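Local coordinates for Non-catalytic protein 1 (Piromyces equi, PDB 1WCU) that probably binds plant cell-wall polysaccharides as a non-catalytic, family 29 carbohydrate-binding module, at residues Y58-T72 against I127-C141. Numbering follows the deposited sequence.
Sequences YGKGGCIYLQVKTET and IPIYMRYIIYSTGSC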
loop_
_atom_site.group_PDB
_atom_site.type_symbol
_atom_site.label_atom_id
_atom_site.label_comp_id
_atom_site.label_asym_id
_atom_site.label_seq_id
_atom_site.Cartn_x
_atom_site.Cartn_y
_atom_site.Cartn_z
ATOM N N TYR A 58 -11.826 1.070 2.578
ATOM C CA TYR A 58 -11.071 2.290 2.857
ATOM C C TYR A 58 -11.914 3.503 2.498
ATOM O O TYR A 58 -12.068 4.417 3.299
ATOM C CB TYR A 58 -9.772 2.315 2.050
ATOM C CG TYR A 58 -8.679 1.426 2.594
ATOM C CD1 TYR A 58 -7.836 1.878 3.591
ATOM C CD2 TYR A 58 -8.449 0.158 2.084
ATOM C CE1 TYR A 58 -6.806 1.096 4.084
ATOM C CE2 TYR A 58 -7.436 -0.635 2.577
ATOM C CZ TYR A 58 -6.613 -0.171 3.584
ATOM O OH TYR A 58 -5.581 -0.969 4.055
ATOM N N GLY A 59 -12.439 3.499 1.281
ATOM C CA GLY A 59 -13.228 4.600 0.756
ATOM C C GLY A 59 -13.391 4.455 -0.731
ATOM O O GLY A 59 -13.034 3.424 -1.300
ATOM N N LYS A 60 -13.952 5.481 -1.359
ATOM C CA LYS A 60 -14.221 5.509 -2.793
ATOM C C LYS A 60 -13.380 6.639 -3.364
ATOM O O LYS A 60 -13.544 7.794 -2.990
ATOM C CB LYS A 60 -15.713 5.729 -3.044
ATOM C CG LYS A 60 -16.106 5.761 -4.506
ATOM C CD LYS A 60 -17.614 5.748 -4.670
ATOM C CE LYS A 60 -18.018 5.726 -6.135
ATOM N NZ LYS A 60 -17.907 7.039 -6.758
ATOM N N GLY A 61 -12.467 6.309 -4.263
ATOM C CA GLY A 61 -11.453 7.281 -4.680
ATOM C C GLY A 61 -10.502 7.579 -3.536
ATOM O O GLY A 61 -10.278 6.729 -2.679
ATOM N N GLY A 62 -9.946 8.782 -3.526
ATOM C CA GLY A 62 -9.014 9.206 -2.486
ATOM C C GLY A 62 -7.553 9.129 -2.908
ATOM O O GLY A 62 -7.222 9.187 -4.102
ATOM N N CYS A 63 -6.688 8.995 -1.907
ATOM C CA CYS A 63 -5.246 9.038 -2.111
ATOM C C CYS A 63 -4.573 7.995 -1.245
ATOM O O CYS A 63 -4.906 7.864 -0.059
ATOM C CB CYS A 63 -4.725 10.414 -1.751
ATOM S SG CYS A 63 -2.967 10.666 -2.201
ATOM N N ILE A 64 -3.632 7.270 -1.833
ATOM C CA ILE A 64 -2.766 6.365 -1.090
ATOM C C ILE A 64 -1.373 6.989 -1.021
ATOM O O ILE A 64 -0.760 7.276 -2.056
ATOM C CB ILE A 64 -2.702 4.964 -1.762
ATOM C CG1 ILE A 64 -4.072 4.267 -1.714
ATOM C CG2 ILE A 64 -1.642 4.078 -1.109
ATOM C CD1 ILE A 64 -4.238 3.115 -2.679
ATOM N N TYR A 65 -0.882 7.178 0.200
ATOM C CA TYR A 65 0.457 7.698 0.487
ATOM C C TYR A 65 1.273 6.598 1.145
ATOM O O TYR A 65 0.759 5.859 1.999
ATOM C CB TYR A 65 0.370 8.901 1.430
ATOM C CG TYR A 65 1.697 9.400 1.941
ATOM C CD1 TYR A 65 2.290 8.824 3.041
ATOM C CD2 TYR A 65 2.354 10.457 1.325
ATOM C CE1 TYR A 65 3.517 9.285 3.524
ATOM C CE2 TYR A 65 3.586 10.914 1.798
ATOM C CZ TYR A 65 4.150 10.325 2.890
ATOM O OH TYR A 65 5.378 10.766 3.373
ATOM N N LEU A 66 2.542 6.490 0.771
ATOM C CA LEU A 66 3.517 5.712 1.551
ATOM C C LEU A 66 4.929 6.135 1.199
ATOM O O LEU A 66 5.150 6.822 0.181
ATOM C CB LEU A 66 3.338 4.201 1.345
ATOM C CG LEU A 66 3.892 3.581 0.060
ATOM C CD1 LEU A 66 3.877 2.053 0.166
ATOM C CD2 LEU A 66 3.116 4.027 -1.138
ATOM N N GLN A 67 5.861 5.716 2.041
ATOM C CA GLN A 67 7.291 5.843 1.758
ATOM C C GLN A 67 7.885 4.460 1.486
ATOM O O GLN A 67 7.556 3.484 2.171
ATOM C CB GLN A 67 8.021 6.521 2.919
ATOM C CG GLN A 67 7.503 7.919 3.212
ATOM C CD GLN A 67 8.249 8.649 4.309
ATOM O OE1 GLN A 67 7.796 9.714 4.766
ATOM N NE2 GLN A 67 9.356 8.086 4.761
ATOM N N VAL A 68 8.763 4.399 0.486
ATOM C CA VAL A 68 9.411 3.144 0.091
ATOM C C VAL A 68 10.919 3.352 -0.024
ATOM O O VAL A 68 11.368 4.393 -0.521
ATOM C CB VAL A 68 8.898 2.644 -1.267
ATOM C CG1 VAL A 68 9.483 1.267 -1.585
ATOM C CG2 VAL A 68 7.380 2.588 -1.267
ATOM N N LYS A 69 11.689 2.352 0.427
ATOM C CA LYS A 69 13.138 2.258 0.232
ATOM C C LYS A 69 13.388 0.864 -0.292
ATOM O O LYS A 69 12.970 -0.110 0.327
ATOM C CB LYS A 69 13.876 2.469 1.561
ATOM C CG LYS A 69 15.376 2.235 1.465
ATOM C CD LYS A 69 16.070 2.480 2.795
ATOM C CE LYS A 69 15.815 1.420 3.794
ATOM N NZ LYS A 69 16.618 1.670 5.045
ATOM N N THR A 70 14.063 0.744 -1.430
ATOM C CA THR A 70 14.289 -0.568 -2.040
ATOM C C THR A 70 15.263 -0.503 -3.203
ATOM O O THR A 70 15.406 0.541 -3.842
ATOM C CB THR A 70 12.937 -1.179 -2.550
ATOM O OG1 THR A 70 13.146 -2.536 -2.976
ATOM C CG2 THR A 70 12.353 -0.383 -3.691
ATOM N N GLU A 71 15.884 -1.648 -3.497
ATOM C CA GLU A 71 16.703 -1.818 -4.695
ATOM C C GLU A 71 15.944 -2.415 -5.887
ATOM O O GLU A 71 16.492 -2.536 -6.983
ATOM C CB GLU A 71 17.930 -2.674 -4.373
ATOM C CG GLU A 71 18.932 -2.021 -3.443
ATOM C CD GLU A 71 20.166 -2.883 -3.284
ATOM O OE1 GLU A 71 21.017 -2.871 -4.198
ATOM O OE2 GLU A 71 20.257 -3.600 -2.267
ATOM N N THR A 72 14.682 -2.800 -5.692
ATOM C CA THR A 72 13.855 -3.263 -6.791
ATOM C C THR A 72 12.817 -2.170 -7.156
ATOM O O THR A 72 13.050 -0.987 -6.928
ATOM C CB THR A 72 13.259 -4.671 -6.499
ATOM O OG1 THR A 72 12.651 -5.203 -7.686
ATOM C CG2 THR A 72 12.239 -4.665 -5.348
ATOM N N ILE A 127 13.976 -9.319 -3.621
ATOM C CA ILE A 127 14.696 -8.227 -2.932
ATOM C C ILE A 127 13.727 -7.519 -1.981
ATOM O O ILE A 127 12.609 -7.219 -2.374
ATOM C CB ILE A 127 15.217 -7.193 -3.951
ATOM C CG1 ILE A 127 16.366 -7.813 -4.778
ATOM C CG2 ILE A 127 15.694 -5.896 -3.274
ATOM C CD1 ILE A 127 16.834 -6.952 -5.902
ATOM N N PRO A 128 14.149 -7.238 -0.743
ATOM C CA PRO A 128 13.223 -6.599 0.190
ATOM C C PRO A 128 12.796 -5.191 -0.244
ATOM O O PRO A 128 13.594 -4.409 -0.782
ATOM C CB PRO A 128 13.990 -6.585 1.511
ATOM C CG PRO A 128 15.424 -6.630 1.107
ATOM C CD PRO A 128 15.452 -7.522 -0.113
ATOM N N ILE A 129 11.516 -4.904 -0.010
ATOM C CA ILE A 129 10.896 -3.611 -0.257
ATOM C C ILE A 129 10.478 -3.081 1.109
ATOM O O ILE A 129 9.576 -3.649 1.739
ATOM C CB ILE A 129 9.683 -3.760 -1.208
ATOM C CG1 ILE A 129 10.146 -4.315 -2.565
ATOM C CG2 ILE A 129 8.970 -2.420 -1.384
ATOM C CD1 ILE A 129 9.047 -4.952 -3.352
ATOM N N TYR A 130 11.162 -2.039 1.577
ATOM C CA TYR A 130 10.938 -1.464 2.905
ATOM C C TYR A 130 9.957 -0.306 2.830
ATOM O O TYR A 130 10.085 0.580 1.977
ATOM C CB TYR A 130 12.265 -0.950 3.510
ATOM C CG TYR A 130 13.347 -2.006 3.634
ATOM C CD1 TYR A 130 14.232 -2.233 2.598
ATOM C CD2 TYR A 130 13.488 -2.758 4.797
ATOM C CE1 TYR A 130 15.227 -3.191 2.695
ATOM C CE2 TYR A 130 14.475 -3.735 4.909
ATOM C CZ TYR A 130 15.349 -3.933 3.860
ATOM O OH TYR A 130 16.337 -4.917 3.963
ATOM N N MET A 131 8.966 -0.317 3.723
ATOM C CA MET A 131 7.890 0.676 3.667
ATOM C C MET A 131 7.648 1.309 5.033
ATOM O O MET A 131 7.775 0.651 6.062
ATOM C CB MET A 131 6.589 0.023 3.169
ATOM C CG MET A 131 6.686 -0.377 1.714
ATOM S SD MET A 131 5.383 -1.486 1.185
ATOM C CE MET A 131 6.129 -3.043 1.589
ATOM N N ARG A 132 7.252 2.582 5.018
ATOM C CA ARG A 132 6.822 3.285 6.220
ATOM C C ARG A 132 5.651 4.200 5.890
ATOM O O ARG A 132 5.477 4.601 4.742
ATOM C CB ARG A 132 7.958 4.145 6.803
ATOM C CG ARG A 132 9.085 3.351 7.420
ATOM C CD ARG A 132 10.244 4.257 7.841
ATOM N NE ARG A 132 11.319 3.477 8.447
ATOM C CZ ARG A 132 12.555 3.921 8.669
ATOM N NH1 ARG A 132 12.881 5.164 8.361
ATOM N NH2 ARG A 132 13.465 3.105 9.168
ATOM N N TYR A 133 4.875 4.551 6.908
ATOM C CA TYR A 133 3.839 5.587 6.794
ATOM C C TYR A 133 2.860 5.310 5.645
ATOM O O TYR A 133 2.641 6.154 4.782
ATOM C CB TYR A 133 4.452 7.000 6.690
ATOM C CG TYR A 133 5.578 7.281 7.664
ATOM C CD1 TYR A 133 5.371 7.314 9.030
ATOM C CD2 TYR A 133 6.855 7.482 7.189
ATOM C CE1 TYR A 133 6.467 7.564 9.920
ATOM C CE2 TYR A 133 7.916 7.725 8.026
ATOM C CZ TYR A 133 7.729 7.763 9.375
ATOM O OH TYR A 133 8.846 8.008 10.160
ATOM N N ILE A 134 2.268 4.129 5.675
ATOM C CA ILE A 134 1.237 3.751 4.726
ATOM C C ILE A 134 -0.076 4.346 5.224
ATOM O O ILE A 134 -0.587 3.953 6.274
ATOM C CB ILE A 134 1.109 2.219 4.586
ATOM C CG1 ILE A 134 2.455 1.612 4.156
ATOM C CG2 ILE A 134 0.009 1.903 3.567
ATOM C CD1 ILE A 134 2.458 0.087 4.172
ATOM N N ILE A 135 -0.605 5.308 4.477
ATOM C CA ILE A 135 -1.753 6.107 4.918
ATOM C C ILE A 135 -2.712 6.297 3.754
ATOM O O ILE A 135 -2.307 6.715 2.678
ATOM C CB ILE A 135 -1.325 7.519 5.430
ATOM C CG1 ILE A 135 -0.339 7.405 6.599
ATOM C CG2 ILE A 135 -2.552 8.354 5.821
ATOM C CD1 ILE A 135 0.385 8.691 6.922
ATOM N N TYR A 136 -3.985 6.007 3.970
ATOM C CA TYR A 136 -5.044 6.308 3.009
ATOM C C TYR A 136 -5.829 7.547 3.442
ATOM O O TYR A 136 -6.162 7.693 4.606
ATOM C CB TYR A 136 -6.017 5.121 2.908
ATOM C CG TYR A 136 -7.271 5.491 2.138
ATOM C CD1 TYR A 136 -7.256 5.580 0.742
ATOM C CD2 TYR A 136 -8.451 5.811 2.790
ATOM C CE1 TYR A 136 -8.368 5.964 0.028
ATOM C CE2 TYR A 136 -9.598 6.193 2.068
ATOM C CZ TYR A 136 -9.548 6.273 0.701
ATOM O OH TYR A 136 -10.668 6.663 -0.014
ATOM N N SER A 137 -6.139 8.412 2.488
ATOM C CA SER A 137 -6.977 9.582 2.708
ATOM C C SER A 137 -8.172 9.530 1.770
ATOM O O SER A 137 -8.033 9.212 0.590
ATOM C CB SER A 137 -6.182 10.847 2.408
ATOM O OG SER A 137 -7.011 11.996 2.515
ATOM N N THR A 138 -9.351 9.886 2.281
ATOM C CA THR A 138 -10.516 10.039 1.416
ATOM C C THR A 138 -10.399 11.266 0.517
ATOM O O THR A 138 -11.132 11.386 -0.466
ATOM C CB THR A 138 -11.823 10.180 2.220
ATOM O OG1 THR A 138 -11.717 11.283 3.113
ATOM C CG2 THR A 138 -12.103 8.897 3.016
ATOM N N GLY A 139 -9.480 12.166 0.861
ATOM C CA GLY A 139 -9.295 13.416 0.116
ATOM C C GLY A 139 -8.388 13.239 -1.096
ATOM O O GLY A 139 -7.877 12.161 -1.364
ATOM N N SER A 140 -8.178 14.317 -1.836
ATOM C CA SER A 140 -7.334 14.237 -3.015
ATOM C C SER A 140 -5.866 14.230 -2.617
ATOM O O SER A 140 -5.475 14.696 -1.549
ATOM C CB SER A 140 -7.615 15.422 -3.913
ATOM O OG SER A 140 -7.134 16.582 -3.313
ATOM N N CYS A 141 -5.026 13.694 -3.491
ATOM C CA CYS A 141 -3.602 13.738 -3.216
ATOM C C CYS A 141 -3.066 15.163 -3.157
ATOM O O CYS A 141 -2.161 15.417 -2.394
ATOM C CB CYS A 141 -2.811 12.936 -4.249
ATOM S SG CYS A 141 -3.067 11.150 -4.214
HETATM O O HOH W 1 -13.136 9.713 -1.022
HETATM O O HOH W 2 -6.604 11.776 -5.475
HETATM O O HOH W 3 11.269 7.543 7.096
HETATM O O HOH W 4 16.166 -3.383 -1.096
#
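Paired backbone hydrogen bonds join Cys63 to Ser137, Tyr65 to Ile135, Gln67 to Arg132 and Lys69 to Tyr130, the eight N-to-O distances spanning 2.8 to 3.0 Å, and with an angle of 176° between their axes strands 62-70 and 129-137 run antiparallel. The register slips by one residue between Tyr65 and Gln67, which marks a beta bulge; there Tyr133, with positive phi, sends its carbonyl O to the edge of the Tyr65 ring, 3.2 Å from Tyr65 CD1.

Aromatic contacts concentrate at Tyr136. Its CG stands anti to the backbone N (chi1 169°), which carries the ring across to residues 58-63. Tyr58 CB makes a CH-pi contact over one face, 3.9 Å from the Tyr136 centroid, and the edge of the Tyr58 ring points toward the face of the Tyr136 ring, an offset edge-to-face pair with planes 60° apart. Tyr136 OH donates to Gly61 O at 2.7 Å, approaching from above the carbonyl plane. A phenylalanine here, lacking the hydroxyl, would probably leave Gly61 O without this donor at the chain's corner.

Beside the bulge, the Gln67 amide meets the edge of the Tyr133 ring, where Gln67 CD lies 3.4 Å from Tyr133 CD2. Arg132 NE and NH2 bond to the carbonyl oxygens of Asn34 and Asp33; a water secondarily links Arg132 NH1 to Gln67 NE2, weakly on the Gln67 side. At the far end Thr70 OG1 donates to Pro128 O (2.9 Å) and accepts from Thr72 N, forming an ST turn.

Covalently, Cys63 SG bonds Cys141 SG at 2.1 Å, tying the tail beyond strand 129-137 back to the start of strand 62-70. With strand 101-109 bonded to the other edge of 62-70, this pairing belongs to one antiparallel sheet of a beta-sandwich, the common fold of carbohydrate-binding modules.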